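Local coordinates for NreA protein (PDB 4IUH), which binds nitrate through a cytosolic GAF domain and acts as the nitrate receptor of the staphylococcal nitrate regulation system, at residues A42-E47 with A53-K58; K77-L82 with M118-L123. One frame throughout, in Å; residues are numbered along the deposited sequence.

Contact 1 (A42-E47 with A53-K58)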
loop_
_atom_site.group_PDB
_atom_site.type_symbol
_atom_site.label_atom_id
_atom_site.label_comp_id
_atom_site.label_asym_id
_atom_site.label_seq_id
_atom_site.Cartn_x
_atom_site.Cartn_y
_atom_site.Cartn_z
ATOM N N ALA A 42 4.914 0.869 -1.921
ATOM C CA ALA A 42 4.195 1.477 -3.031
ATOM C C ALA A 42 3.105 2.426 -2.557
ATOM O O ALA A 42 2.580 2.290 -1.452
ATOM C CB ALA A 42 3.610 0.402 -3.938
ATOM N N ILE A 43 2.778 3.399 -3.402
ATOM C CA ILE A 43 1.694 4.332 -3.115
ATOM C C ILE A 43 0.592 4.190 -4.158
ATOM O O ILE A 43 0.846 4.260 -5.365
ATOM C CB ILE A 43 2.176 5.802 -3.078
ATOM C CG1 ILE A 43 3.267 5.990 -2.022
ATOM C CG2 ILE A 43 1.015 6.734 -2.779
ATOM C CD1 ILE A 43 3.898 7.371 -2.034
ATOM N N ALA A 44 -0.625 3.969 -3.677
ATOM C CA ALA A 44 -1.805 3.908 -4.519
ATOM C C ALA A 44 -2.537 5.241 -4.427
ATOM O O ALA A 44 -2.844 5.709 -3.331
ATOM C CB ALA A 44 -2.711 2.784 -4.067
ATOM N N LEU A 45 -2.815 5.850 -5.576
ATOM C CA LEU A 45 -3.460 7.159 -5.603
ATOM C C LEU A 45 -4.574 7.216 -6.645
ATOM O O LEU A 45 -4.531 6.501 -7.649
ATOM C CB LEU A 45 -2.426 8.261 -5.863
ATOM C CG LEU A 45 -1.446 8.557 -4.721
ATOM C CD1 LEU A 45 -0.280 9.410 -5.208
ATOM C CD2 LEU A 45 -2.154 9.244 -3.566
ATOM N N PRO A 46 -5.588 8.059 -6.395
ATOM C CA PRO A 46 -6.694 8.231 -7.343
ATOM C C PRO A 46 -6.267 8.969 -8.615
ATOM O O PRO A 46 -5.411 9.851 -8.567
ATOM C CB PRO A 46 -7.713 9.053 -6.546
ATOM C CG PRO A 46 -6.902 9.760 -5.516
ATOM C CD PRO A 46 -5.808 8.812 -5.148
ATOM N N GLU A 47 -6.870 8.593 -9.736
ATOM C CA GLU A 47 -6.516 9.129 -11.046
ATOM C C GLU A 47 -7.796 9.209 -11.883
ATOM O O GLU A 47 -8.770 8.515 -11.591
ATOM C CB GLU A 47 -5.491 8.198 -11.699
ATOM C CG GLU A 47 -4.779 8.735 -12.923
ATOM C CD GLU A 47 -3.714 7.767 -13.432
ATOM O OE1 GLU A 47 -3.894 7.208 -14.540
ATOM O OE2 GLU A 47 -2.699 7.561 -12.724
ATOM N N ALA A 53 -13.361 7.679 -11.515
ATOM C CA ALA A 53 -12.009 7.695 -10.978
ATOM C C ALA A 53 -11.508 6.262 -10.810
ATOM O O ALA A 53 -12.289 5.351 -10.545
ATOM C CB ALA A 53 -11.970 8.433 -9.653
ATOM N N VAL A 54 -10.208 6.065 -10.991
ATOM C CA VAL A 54 -9.596 4.765 -10.748
ATOM C C VAL A 54 -8.412 4.908 -9.808
ATOM O O VAL A 54 -7.906 6.011 -9.594
ATOM C CB VAL A 54 -9.099 4.104 -12.048
ATOM C CG1 VAL A 54 -10.267 3.768 -12.959
ATOM C CG2 VAL A 54 -8.084 5.006 -12.755
ATOM N N ILE A 55 -7.968 3.786 -9.255
ATOM C CA ILE A 55 -6.786 3.764 -8.412
ATOM C C ILE A 55 -5.651 3.037 -9.114
ATOM O O ILE A 55 -5.837 1.957 -9.678
ATOM C CB ILE A 55 -7.063 3.067 -7.067
ATOM C CG1 ILE A 55 -8.166 3.808 -6.308
ATOM C CG2 ILE A 55 -5.782 2.975 -6.237
ATOM C CD1 ILE A 55 -7.731 5.146 -5.734
ATOM N N LYS A 56 -4.473 3.646 -9.093
ATOM C CA LYS A 56 -3.293 3.020 -9.657
ATOM C C LYS A 56 -2.163 3.084 -8.642
ATOM O O LYS A 56 -2.098 4.006 -7.821
ATOM C CB LYS A 56 -2.875 3.721 -10.951
ATOM C CG LYS A 56 -3.802 3.486 -12.137
ATOM C CD LYS A 56 -3.262 4.160 -13.391
ATOM C CE LYS A 56 -4.192 3.945 -14.581
ATOM N NZ LYS A 56 -3.751 4.685 -15.809
ATOM N N TRP A 57 -1.284 2.095 -8.685
ATOM C CA TRP A 57 -0.057 2.165 -7.912
ATOM C C TRP A 57 0.915 3.095 -8.649
ATOM O O TRP A 57 1.689 2.668 -9.506
ATOM C CB TRP A 57 0.523 0.767 -7.688
ATOM C CG TRP A 57 -0.387 -0.120 -6.872
ATOM C CD1 TRP A 57 -1.235 -1.086 -7.342
ATOM C CD2 TRP A 57 -0.549 -0.101 -5.453
ATOM N NE1 TRP A 57 -1.910 -1.680 -6.296
ATOM C CE2 TRP A 57 -1.499 -1.094 -5.124
ATOM C CE3 TRP A 57 0.036 0.644 -4.419
ATOM C CZ2 TRP A 57 -1.886 -1.349 -3.805
ATOM C CZ3 TRP A 57 -0.350 0.388 -3.112
ATOM C CH2 TRP A 57 -1.305 -0.597 -2.819
ATOM N N LYS A 58 0.828 4.379 -8.316
ATOM C CA LYS A 58 1.540 5.436 -9.025
ATOM C C LYS A 58 3.045 5.396 -8.746
ATOM O O LYS A 58 3.849 5.627 -9.643
ATOM C CB LYS A 58 0.952 6.797 -8.638
ATOM C CG LYS A 58 1.354 7.969 -9.521
ATOM C CD LYS A 58 0.365 9.131 -9.344
ATOM C CE LYS A 58 0.761 10.355 -10.160
ATOM N NZ LYS A 58 1.884 11.116 -9.536
#
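Glu-47 and Lys-56 stand diagonally across a beta hairpin, and their chains pass at an angle before the charges meet. Starting from Glu-47, CB lies 4.2 Å from Val-54 CG2. Because CG stands anti to the backbone N (chi1 -167°) and the chain runs on extended, the carboxylate is carried along the strand pair, away from Val-54. There CD rests against the methylenes of Lys-56, 3.6 Å from its CD. At the tip, OE1 takes a salt bridge from Lys-56 NZ at 2.8 Å, reached on the syn side but 26° out of the carboxylate plane, while OE2 lies against Lys-56 CD. The partly exposed pair thus combines charge with aliphatic contact.

Beneath it, paired backbone hydrogen bonds link Leu-45 with Lys-56 and Glu-47 with Val-54; Leu-45 N lies 3.0 Å from Lys-56 O. The other face is apolar. Ala-44 CB sits over the Trp-57 ring in a CH-pi contact, 3.6 Å from the six-membered ring centroid, and Ala-42 CB approaches the same ring obliquely. Farther along, Ile-55 CD1 lies beside Pro-46 CB. Ala-80 of helix 78-86 packs on this apolar face, at Ala-44, Ile-55 and Trp-57. The pairing is that of an antiparallel beta hairpin at the margin of the GAF-domain sheet, with strand 54-61 outermost.

Contact 2 (K77-L82 with M118-L123)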
loop_
_atom_site.group_PDB
_atom_site.type_symbol
_atom_site.label_atom_id
_atom_site.label_comp_id
_atom_site.label_asym_id
_atom_site.label_seq_id
_atom_site.Cartn_x
_atom_site.Cartn_y
_atom_site.Cartn_z
ATOM N N LYS A 77 -12.002 -1.515 -5.084
ATOM C CA LYS A 77 -11.404 -2.788 -5.459
ATOM C C LYS A 77 -9.920 -2.892 -5.101
ATOM O O LYS A 77 -9.210 -1.888 -4.984
ATOM C CB LYS A 77 -11.625 -3.046 -6.953
ATOM C CG LYS A 77 -13.096 -3.130 -7.351
ATOM C CD LYS A 77 -13.775 -4.327 -6.690
ATOM C CE LYS A 77 -15.268 -4.426 -7.049
ATOM N NZ LYS A 77 -15.553 -4.340 -8.517
ATOM N N GLY A 78 -9.454 -4.119 -4.920
ATOM C CA GLY A 78 -8.061 -4.349 -4.607
ATOM C C GLY A 78 -7.738 -4.055 -3.157
ATOM O O GLY A 78 -8.609 -3.684 -2.361
ATOM N N LEU A 79 -6.469 -4.221 -2.814
ATOM C CA LEU A 79 -6.011 -3.975 -1.460
ATOM C C LEU A 79 -6.116 -2.486 -1.128
ATOM O O LEU A 79 -6.539 -2.114 -0.032
ATOM C CB LEU A 79 -4.573 -4.457 -1.315
ATOM C CG LEU A 79 -4.013 -4.463 0.104
ATOM C CD1 LEU A 79 -4.864 -5.358 1.012
ATOM C CD2 LEU A 79 -2.563 -4.931 0.078
ATOM N N ALA A 80 -5.735 -1.639 -2.081
ATOM C CA ALA A 80 -5.855 -0.191 -1.915
ATOM C C ALA A 80 -7.302 0.207 -1.646
ATOM O O ALA A 80 -7.570 1.072 -0.817
ATOM C CB ALA A 80 -5.345 0.528 -3.151
ATOM N N GLY A 81 -8.231 -0.437 -2.349
ATOM C CA GLY A 81 -9.644 -0.128 -2.221
ATOM C C GLY A 81 -10.196 -0.490 -0.857
ATOM O O GLY A 81 -11.030 0.223 -0.306
ATOM N N LEU A 82 -9.732 -1.607 -0.311
ATOM C CA LEU A 82 -10.179 -2.053 1.000
ATOM C C LEU A 82 -9.808 -1.014 2.050
ATOM O O LEU A 82 -10.617 -0.630 2.896
ATOM C CB LEU A 82 -9.528 -3.386 1.349
ATOM C CG LEU A 82 -9.794 -3.864 2.774
ATOM C CD1 LEU A 82 -11.280 -4.099 2.986
ATOM C CD2 LEU A 82 -9.010 -5.124 3.066
ATOM N N MET A 118 2.770 -7.997 4.736
ATOM C CA MET A 118 2.495 -6.607 4.368
ATOM C C MET A 118 1.679 -5.795 5.378
ATOM O O MET A 118 0.920 -6.332 6.184
ATOM C CB MET A 118 1.810 -6.540 2.998
ATOM C CG MET A 118 0.352 -6.944 3.038
ATOM S SD MET A 118 -0.266 -7.492 1.442
ATOM C CE MET A 118 -1.961 -7.921 1.864
ATOM N N VAL A 119 1.871 -4.482 5.315
ATOM C CA VAL A 119 1.041 -3.513 6.015
ATOM C C VAL A 119 0.548 -2.500 4.988
ATOM O O VAL A 119 1.334 -1.938 4.225
ATOM C CB VAL A 119 1.825 -2.743 7.104
ATOM C CG1 VAL A 119 0.913 -1.743 7.805
ATOM C CG2 VAL A 119 2.434 -3.697 8.112
ATOM N N ALA A 120 -0.757 -2.279 4.960
ATOM C CA ALA A 120 -1.348 -1.310 4.055
ATOM C C ALA A 120 -1.967 -0.214 4.901
ATOM O O ALA A 120 -2.782 -0.493 5.771
ATOM C CB ALA A 120 -2.401 -1.976 3.178
ATOM N N ILE A 121 -1.577 1.031 4.656
ATOM C CA ILE A 121 -2.027 2.134 5.498
ATOM C C ILE A 121 -2.795 3.197 4.721
ATOM O O ILE A 121 -2.305 3.712 3.717
ATOM C CB ILE A 121 -0.846 2.787 6.233
ATOM C CG1 ILE A 121 -0.157 1.757 7.130
ATOM C CG2 ILE A 121 -1.313 3.960 7.063
ATOM C CD1 ILE A 121 1.206 2.196 7.602
ATOM N N PRO A 122 -4.002 3.536 5.195
ATOM C CA PRO A 122 -4.817 4.582 4.570
ATOM C C PRO A 122 -4.114 5.922 4.590
ATOM O O PRO A 122 -3.604 6.333 5.634
ATOM C CB PRO A 122 -6.075 4.626 5.445
ATOM C CG PRO A 122 -5.657 4.022 6.749
ATOM C CD PRO A 122 -4.652 2.970 6.388
ATOM N N LEU A 123 -4.065 6.572 3.431
ATOM C CA LEU A 123 -3.519 7.909 3.312
ATOM C C LEU A 123 -4.655 8.927 3.322
ATOM O O LEU A 123 -5.533 8.901 2.456
ATOM C CB LEU A 123 -2.724 8.045 2.017
ATOM C CG LEU A 123 -1.516 7.127 1.832
ATOM C CD1 LEU A 123 -0.845 7.414 0.496
ATOM C CD2 LEU A 123 -0.528 7.279 2.996
#
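Leu-79 and Met-118 meet tip to tip, and their meeting supplies the dense part of a small, buried helix-to-sheet contact. The thioether end of Met-118 is turned toward the branched end of Leu-79: CE comes to 3.5 Å from Leu-79 CD2, and SD lies 3.7 Å from that same methyl. The second branch of Leu-79 also takes part, with CD1 at 4.0 Å from Met-118 CE, so the methionine methyl touches both arms of the leucine fork. With chi1 at 75° the side chain of Met-118 leaves the strand flanked by both backbone neighbours of CA, and the extended remainder carries CE out to Leu-79, well clear of its own strand.

Two residues along the strand, the fit is slacker. Ala-120 points toward the helix too, but its short side chain brings CB no nearer than 4.3 Å to Leu-79 CG. Cohesion across the two segments therefore rests on dispersion between apolar groups, with just 131 Å² buried. Solvent lies toward the start of the helical segment, where Lys-77 is exposed and takes no part, in contrast to the three buried residues that touch.

Leu-134 of strand 128-138 packs on both Leu-79 and Met-118, while Val-92 of strand 90-92 touches Met-118 and Lys-90 touches Leu-79. Helix 78-86 consequently lies across one face of the antiparallel sheet, with strand 115-125 held between strands 128-138 and 90-92.

In the fold
From the N terminus, helix 25-36 leads into strand 40-47, and contact 1 closes the short hairpin loop that returns the chain along strand 54-61. A longer connection then brings it to helix 78-86. Contact 2 closes only after strand 90-92 and three further helices, when strand 115-125 enters the sheet; the two closures run in series, neither nested nor crossed. Strand 128-138 later fills the place between strands 40-47 and 115-125, completing the 2-1-5-4-3 strand order. The helix of contact 2 packs on the hairpin of contact 1; on the side of the sheet away from that helix, Ile-43 also touches Leu-123, so the hairpin is tied to the helix on one face and to strand 115-125 on the other.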